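Local coordinates for malonyl CoA-acyl carrier protein transacylase (Staphylococcus aureus, PDB 3IM9) that catalyses the transfer of the malonyl group from malonyl-CoA to holo-acyl carrier protein, supplying malonyl-ACP for bacterial fatty acid biosynthesis, at residues A[13-18]-A[276-281]; A[90-95]-A[267-272]. One frame throughout, in Å; residues are numbered along the deposited sequence.

Contact 1: A[13-18]-A[276-281]; sequences AIIFPG and DHFIEI. With SO4 (sulfate ion), chain D.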
loop_
_atom_site.group_PDB
_atom_site.type_symbol
_atom_site.label_atom_id
_atom_site.label_comp_id
_atom_site.label_asym_id
_atom_site.label_seq_id
_atom_site.Cartn_x
_atom_site.Cartn_y
_atom_site.Cartn_z
ATOM N N ALA A 13 -15.935 -0.313 1.112
ATOM C CA ALA A 13 -14.582 -0.421 1.709
ATOM C C ALA A 13 -13.787 0.835 1.319
ATOM O O ALA A 13 -13.908 1.288 0.182
ATOM C CB ALA A 13 -13.818 -1.723 1.173
ATOM N N ILE A 14 -13.084 1.390 2.300
ATOM C CA ILE A 14 -12.161 2.476 1.997
ATOM C C ILE A 14 -10.769 1.887 1.827
ATOM O O ILE A 14 -10.375 0.996 2.590
ATOM C CB ILE A 14 -12.193 3.551 3.111
ATOM C CG1 ILE A 14 -11.860 3.007 4.485
ATOM C CG2 ILE A 14 -13.548 4.375 3.063
ATOM C CD1 ILE A 14 -11.847 4.088 5.619
ATOM N N ILE A 15 -10.052 2.355 0.809
ATOM C CA ILE A 15 -8.799 1.674 0.463
ATOM C C ILE A 15 -7.726 2.732 0.243
ATOM O O ILE A 15 -8.027 3.904 -0.161
ATOM C CB ILE A 15 -8.910 0.764 -0.792
ATOM C CG1 ILE A 15 -9.218 1.568 -2.062
ATOM C CG2 ILE A 15 -10.033 -0.284 -0.561
ATOM C CD1 ILE A 15 -9.456 0.739 -3.329
ATOM N N PHE A 16 -6.479 2.339 0.497
ATOM C CA PHE A 16 -5.403 3.368 0.555
ATOM C C PHE A 16 -4.218 2.913 -0.309
ATOM O O PHE A 16 -3.676 1.818 -0.133
ATOM C CB PHE A 16 -4.980 3.516 2.007
ATOM C CG PHE A 16 -6.096 4.008 2.893
ATOM C CD1 PHE A 16 -6.733 3.109 3.750
ATOM C CD2 PHE A 16 -6.487 5.337 2.865
ATOM C CE1 PHE A 16 -7.838 3.551 4.536
ATOM C CE2 PHE A 16 -7.513 5.819 3.702
ATOM C CZ PHE A 16 -8.174 4.911 4.571
ATOM N N PRO A 17 -3.699 3.783 -1.190
ATOM C CA PRO A 17 -2.544 3.444 -2.035
ATOM C C PRO A 17 -1.238 3.534 -1.256
ATOM O O PRO A 17 -1.140 4.113 -0.168
ATOM C CB PRO A 17 -2.601 4.515 -3.108
ATOM C CG PRO A 17 -3.139 5.738 -2.376
ATOM C CD PRO A 17 -4.266 5.138 -1.445
ATOM N N GLY A 18 -0.240 2.933 -1.874
ATOM C CA GLY A 18 1.146 2.898 -1.359
ATOM C C GLY A 18 2.146 3.513 -2.328
ATOM O O GLY A 18 1.774 4.298 -3.256
ATOM N N ASP A 276 -19.505 -3.653 -2.791
ATOM C CA ASP A 276 -19.729 -3.239 -4.174
ATOM C C ASP A 276 -19.361 -1.774 -4.439
ATOM O O ASP A 276 -19.682 -1.230 -5.458
ATOM C CB ASP A 276 -21.168 -3.532 -4.650
ATOM C CG ASP A 276 -22.161 -2.888 -3.807
ATOM O OD1 ASP A 276 -23.365 -3.209 -3.991
ATOM O OD2 ASP A 276 -21.825 -2.087 -2.933
ATOM N N HIS A 277 -18.696 -1.190 -3.463
ATOM C CA HIS A 277 -18.253 0.206 -3.638
ATOM C C HIS A 277 -16.909 0.313 -2.869
ATOM O O HIS A 277 -16.794 0.000 -1.696
ATOM C CB HIS A 277 -19.280 1.154 -2.975
ATOM C CG HIS A 277 -19.000 2.633 -3.227
ATOM N ND1 HIS A 277 -19.665 3.660 -2.568
ATOM C CD2 HIS A 277 -18.130 3.251 -4.085
ATOM C CE1 HIS A 277 -19.209 4.826 -3.005
ATOM N NE2 HIS A 277 -18.272 4.605 -3.915
ATOM N N PHE A 278 -15.880 0.687 -3.636
ATOM C CA PHE A 278 -14.570 0.922 -3.044
ATOM C C PHE A 278 -14.293 2.424 -3.195
ATOM O O PHE A 278 -14.365 2.970 -4.298
ATOM C CB PHE A 278 -13.504 0.145 -3.855
ATOM C CG PHE A 278 -13.599 -1.362 -3.686
ATOM C CD1 PHE A 278 -14.420 -2.119 -4.584
ATOM C CD2 PHE A 278 -12.896 -1.967 -2.686
ATOM C CE1 PHE A 278 -14.505 -3.523 -4.421
ATOM C CE2 PHE A 278 -12.939 -3.393 -2.512
ATOM C CZ PHE A 278 -13.764 -4.135 -3.400
ATOM N N ILE A 279 -13.824 3.007 -2.131
ATOM C CA ILE A 279 -13.482 4.443 -2.078
ATOM C C ILE A 279 -11.988 4.477 -1.782
ATOM O O ILE A 279 -11.525 4.188 -0.682
ATOM C CB ILE A 279 -14.217 5.118 -0.987
ATOM C CG1 ILE A 279 -15.751 4.987 -1.265
ATOM C CG2 ILE A 279 -13.850 6.682 -0.960
ATOM C CD1 ILE A 279 -16.639 5.695 -0.100
ATOM N N GLU A 280 -11.252 4.936 -2.825
ATOM C CA GLU A 280 -9.769 5.165 -2.699
ATOM C C GLU A 280 -9.494 6.554 -2.162
ATOM O O GLU A 280 -10.114 7.553 -2.593
ATOM C CB GLU A 280 -9.181 4.925 -4.063
ATOM C CG GLU A 280 -7.591 4.965 -4.000
ATOM C CD GLU A 280 -6.979 4.606 -5.319
ATOM O OE1 GLU A 280 -7.650 4.469 -6.366
ATOM O OE2 GLU A 280 -5.729 4.394 -5.265
ATOM N N ILE A 281 -8.617 6.647 -1.170
ATOM C CA ILE A 281 -8.394 7.934 -0.481
ATOM C C ILE A 281 -6.856 8.140 -0.429
ATOM O O ILE A 281 -6.115 7.401 0.263
ATOM C CB ILE A 281 -8.971 7.893 0.972
ATOM C CG1 ILE A 281 -10.482 7.626 0.823
ATOM C CG2 ILE A 281 -8.634 9.213 1.728
ATOM C CD1 ILE A 281 -11.134 7.393 2.263
HETATM S S SO4 D . 0.274 1.189 -5.077
HETATM O O1 SO4 D . -0.798 1.482 -4.114
HETATM O O2 SO4 D . 0.666 2.448 -5.948
HETATM O O3 SO4 D . 1.347 0.751 -4.197
HETATM O O4 SO4 D . -0.233 0.048 -6.079
#
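Ala13 to Phe16 and Phe278 to Ile281 pair as neighbouring strands of the parallel sheet of the acyltransferase α/β core, with Ala13 opposite Phe278, Ile14 opposite Ile279 and Ile15 opposite Glu280. Four backbone hydrogen bonds join them. The amide of Ala13 gives to His277 O and the amide of Ile279 to Ala13 O; then Ile15 N reaches Ile279 O at 2.8 Å, and Ile281 N reaches Ile15 O. The third is the one that leans, its donor tilted 31° from the carbonyl plane. CA-H...O contacts lie among them, as from Ile14 CA to Ile279 O.

Apolar packing differs on the two faces. On one, Ile15 CG2 comes to the edge of the Phe278 ring, near its plane, 3.9 Å from Phe278 CD2, and Ala13 CB approaches the same ring atom obliquely. On the other, the Ile14 methyl CG2 lies 3.9 Å from Ile281 CD1, and helices 67-84 and 99-106 cover this side. The Phe16 ring runs beside Ile281 in the same direction, Phe16 CE2 3.7 Å from Ile281 CB, while Ile281 O sits at the ring edge.

Polar groups gather at the carboxyl ends. Glu280 CG is anti to the backbone N (chi1 -173°), and the extended chain beyond it takes the carboxylate past Pro17, with OE2 3.8 Å from Pro17 CB; Ser288 OG and Leu287 N hold its two oxygens. Beyond Pro17, a sulfate, probably from the crystallisation liquor, receives a nearly straight hydrogen bond from Gly18 N to O1, 2.7 Å long at 172°.

Contact 2: A[90-95]-A[267-272]; sequences PDFTMG and TEWLID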
loop_
_atom_site.group_PDB
_atom_site.type_symbol
_atom_site.label_atom_id
_atom_site.label_comp_id
_atom_site.label_asym_id
_atom_site.label_seq_id
_atom_site.Cartn_x
_atom_site.Cartn_y
_atom_site.Cartn_z
ATOM N N PRO A 90 -17.257 3.085 6.562
ATOM C CA PRO A 90 -16.816 1.860 5.930
ATOM C C PRO A 90 -17.230 0.603 6.661
ATOM O O PRO A 90 -17.279 0.611 7.886
ATOM C CB PRO A 90 -15.257 2.014 5.967
ATOM C CG PRO A 90 -14.972 2.854 7.173
ATOM C CD PRO A 90 -16.140 3.842 7.165
ATOM N N ASP A 91 -17.475 -0.435 5.887
ATOM C CA ASP A 91 -17.652 -1.783 6.416
ATOM C C ASP A 91 -16.315 -2.544 6.549
ATOM O O ASP A 91 -16.133 -3.369 7.468
ATOM C CB ASP A 91 -18.599 -2.499 5.513
ATOM C CG ASP A 91 -19.954 -1.781 5.417
ATOM O OD1 ASP A 91 -20.603 -1.737 6.522
ATOM O OD2 ASP A 91 -20.359 -1.397 4.312
ATOM N N PHE A 92 -15.320 -2.149 5.703
ATOM C CA PHE A 92 -14.015 -2.832 5.719
ATOM C C PHE A 92 -13.012 -1.819 5.142
ATOM O O PHE A 92 -13.354 -0.760 4.593
ATOM C CB PHE A 92 -13.991 -3.991 4.686
ATOM C CG PHE A 92 -15.029 -5.111 4.973
ATOM C CD1 PHE A 92 -16.237 -5.026 4.300
ATOM C CD2 PHE A 92 -14.760 -6.126 5.876
ATOM C CE1 PHE A 92 -17.258 -6.001 4.540
ATOM C CE2 PHE A 92 -15.748 -7.123 6.098
ATOM C CZ PHE A 92 -16.973 -7.013 5.406
ATOM N N THR A 93 -11.740 -2.221 5.251
ATOM C CA THR A 93 -10.680 -1.395 4.629
ATOM C C THR A 93 -9.551 -2.319 4.231
ATOM O O THR A 93 -9.369 -3.436 4.754
ATOM C CB THR A 93 -10.202 -0.335 5.650
ATOM O OG1 THR A 93 -9.219 0.508 5.019
ATOM C CG2 THR A 93 -9.595 -0.907 6.879
ATOM N N MET A 94 -8.744 -1.804 3.291
ATOM C CA MET A 94 -7.447 -2.441 2.923
ATOM C C MET A 94 -6.581 -1.391 2.295
ATOM O O MET A 94 -7.054 -0.335 1.898
ATOM C CB MET A 94 -7.609 -3.637 1.926
ATOM C CG MET A 94 -8.139 -3.240 0.577
ATOM S SD MET A 94 -8.040 -4.528 -0.640
ATOM C CE MET A 94 -9.030 -3.731 -1.877
ATOM N N GLY A 95 -5.288 -1.648 2.288
ATOM C CA GLY A 95 -4.352 -0.664 1.616
ATOM C C GLY A 95 -3.163 -1.424 1.075
ATOM O O GLY A 95 -2.798 -2.509 1.584
ATOM N N THR A 267 -9.085 -8.018 -2.834
ATOM C CA THR A 267 -10.184 -7.420 -3.531
ATOM C C THR A 267 -11.329 -8.443 -3.686
ATOM O O THR A 267 -12.534 -8.101 -3.411
ATOM C CB THR A 267 -9.764 -6.891 -4.912
ATOM O OG1 THR A 267 -8.764 -5.869 -4.698
ATOM C CG2 THR A 267 -10.939 -6.200 -5.626
ATOM N N GLU A 268 -10.963 -9.648 -4.085
ATOM C CA GLU A 268 -11.984 -10.718 -4.326
ATOM C C GLU A 268 -12.682 -11.076 -3.013
ATOM O O GLU A 268 -13.935 -11.249 -2.997
ATOM C CB GLU A 268 -11.334 -11.902 -4.970
ATOM C CG GLU A 268 -10.967 -11.514 -6.432
ATOM C CD GLU A 268 -10.366 -12.651 -7.231
ATOM O OE1 GLU A 268 -9.776 -13.537 -6.583
ATOM O OE2 GLU A 268 -10.441 -12.505 -8.501
ATOM N N TRP A 269 -11.967 -11.097 -1.901
ATOM C CA TRP A 269 -12.549 -11.485 -0.607
ATOM C C TRP A 269 -13.551 -10.431 -0.236
ATOM O O TRP A 269 -14.648 -10.744 0.252
ATOM C CB TRP A 269 -11.464 -11.597 0.421
ATOM C CG TRP A 269 -11.973 -12.116 1.749
ATOM C CD1 TRP A 269 -11.992 -13.452 2.165
ATOM C CD2 TRP A 269 -12.438 -11.343 2.868
ATOM N NE1 TRP A 269 -12.441 -13.535 3.474
ATOM C CE2 TRP A 269 -12.746 -12.266 3.927
ATOM C CE3 TRP A 269 -12.686 -9.945 3.064
ATOM C CZ2 TRP A 269 -13.246 -11.822 5.175
ATOM C CZ3 TRP A 269 -13.152 -9.507 4.299
ATOM C CH2 TRP A 269 -13.434 -10.455 5.334
ATOM N N LEU A 270 -13.256 -9.164 -0.530
ATOM C CA LEU A 270 -14.137 -8.127 -0.124
ATOM C C LEU A 270 -15.360 -8.159 -0.960
ATOM O O LEU A 270 -16.493 -8.023 -0.401
ATOM C CB LEU A 270 -13.420 -6.737 -0.339
ATOM C CG LEU A 270 -12.542 -6.485 0.872
ATOM C CD1 LEU A 270 -11.609 -5.248 0.560
ATOM C CD2 LEU A 270 -13.309 -6.193 2.147
ATOM N N ILE A 271 -15.215 -8.418 -2.246
ATOM C CA ILE A 271 -16.408 -8.497 -3.139
ATOM C C ILE A 271 -17.276 -9.725 -2.717
ATOM O O ILE A 271 -18.532 -9.590 -2.657
ATOM C CB ILE A 271 -15.957 -8.602 -4.571
ATOM C CG1 ILE A 271 -15.241 -7.267 -4.960
ATOM C CG2 ILE A 271 -17.176 -8.863 -5.501
ATOM C CD1 ILE A 271 -14.624 -7.303 -6.348
ATOM N N ASP A 272 -16.652 -10.800 -2.313
ATOM C CA ASP A 272 -17.403 -11.949 -1.837
ATOM C C ASP A 272 -18.122 -11.702 -0.491
ATOM O O ASP A 272 -18.991 -12.458 -0.140
ATOM C CB ASP A 272 -16.461 -13.111 -1.703
ATOM C CG ASP A 272 -16.007 -13.674 -3.033
ATOM O OD1 ASP A 272 -16.493 -13.308 -4.090
ATOM O OD2 ASP A 272 -15.112 -14.502 -2.964
#
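Phe92 and Met94, on strand 92-95, face Leu270 and its neighbours on a helix segment running almost antiparallel to the strand, at 169°, with the two axes 10.3 Å apart at closest. No hydrogen bond crosses the gap; side chains fill it. Leu270 points toward the strand and divides its two methyls: CD2 presses against the root of Phe92, 3.4 Å from Phe92 CB and almost as near CG, whereas CD1 meets the thioether of Met94, 3.8 Å from SD. The Phe92 and Leu270 side chains overlap flank to flank, pointing opposite ways. The six-membered ring of Trp269 turns an edge toward the Phe92 face in an offset edge-to-face pair, planes at 88° and centroids 5.8 Å apart. CZ3 is the nearest indole atom, 4.0 Å from Phe92 CE2. At the other end Met94 CE lies 3.5 Å from Thr267 OG1, a hydroxyl already hydrogen-bonded to Phe263 O within its own helix. Val235 and Phe278 also touch this packing. The result is a helix packed on a parallel sheet, as in layered α/β folds such as this acyltransferase; here strand 92-95 runs into the probable nucleophile elbow, which carries Ser97, the probable active-site serine.

Both contacts build on one parallel sheet: contact 1 joins two of its strands, and contact 2 packs a helix segment on strand 92-95, beside strand 11-16. Strand 11-16 bridges them, since Phe16 N bonds to Met94 O and Ile14 O accepts from Thr93 OG1. Helix 263-272 directly precedes strand 275-281, so the same part of the chain serves both. Contact 1 is nearly all buried and held by backbone hydrogen bonds, with apolar packing on both faces; contact 2, about half its buried area, relies on side chains alone, and its aromatic pair is partly exposed. The carboxyl ends of strands 11-16 and 92-95 lead toward the probable active site, where the side chain of Pro17 lies about 9 Å from that of Ser97.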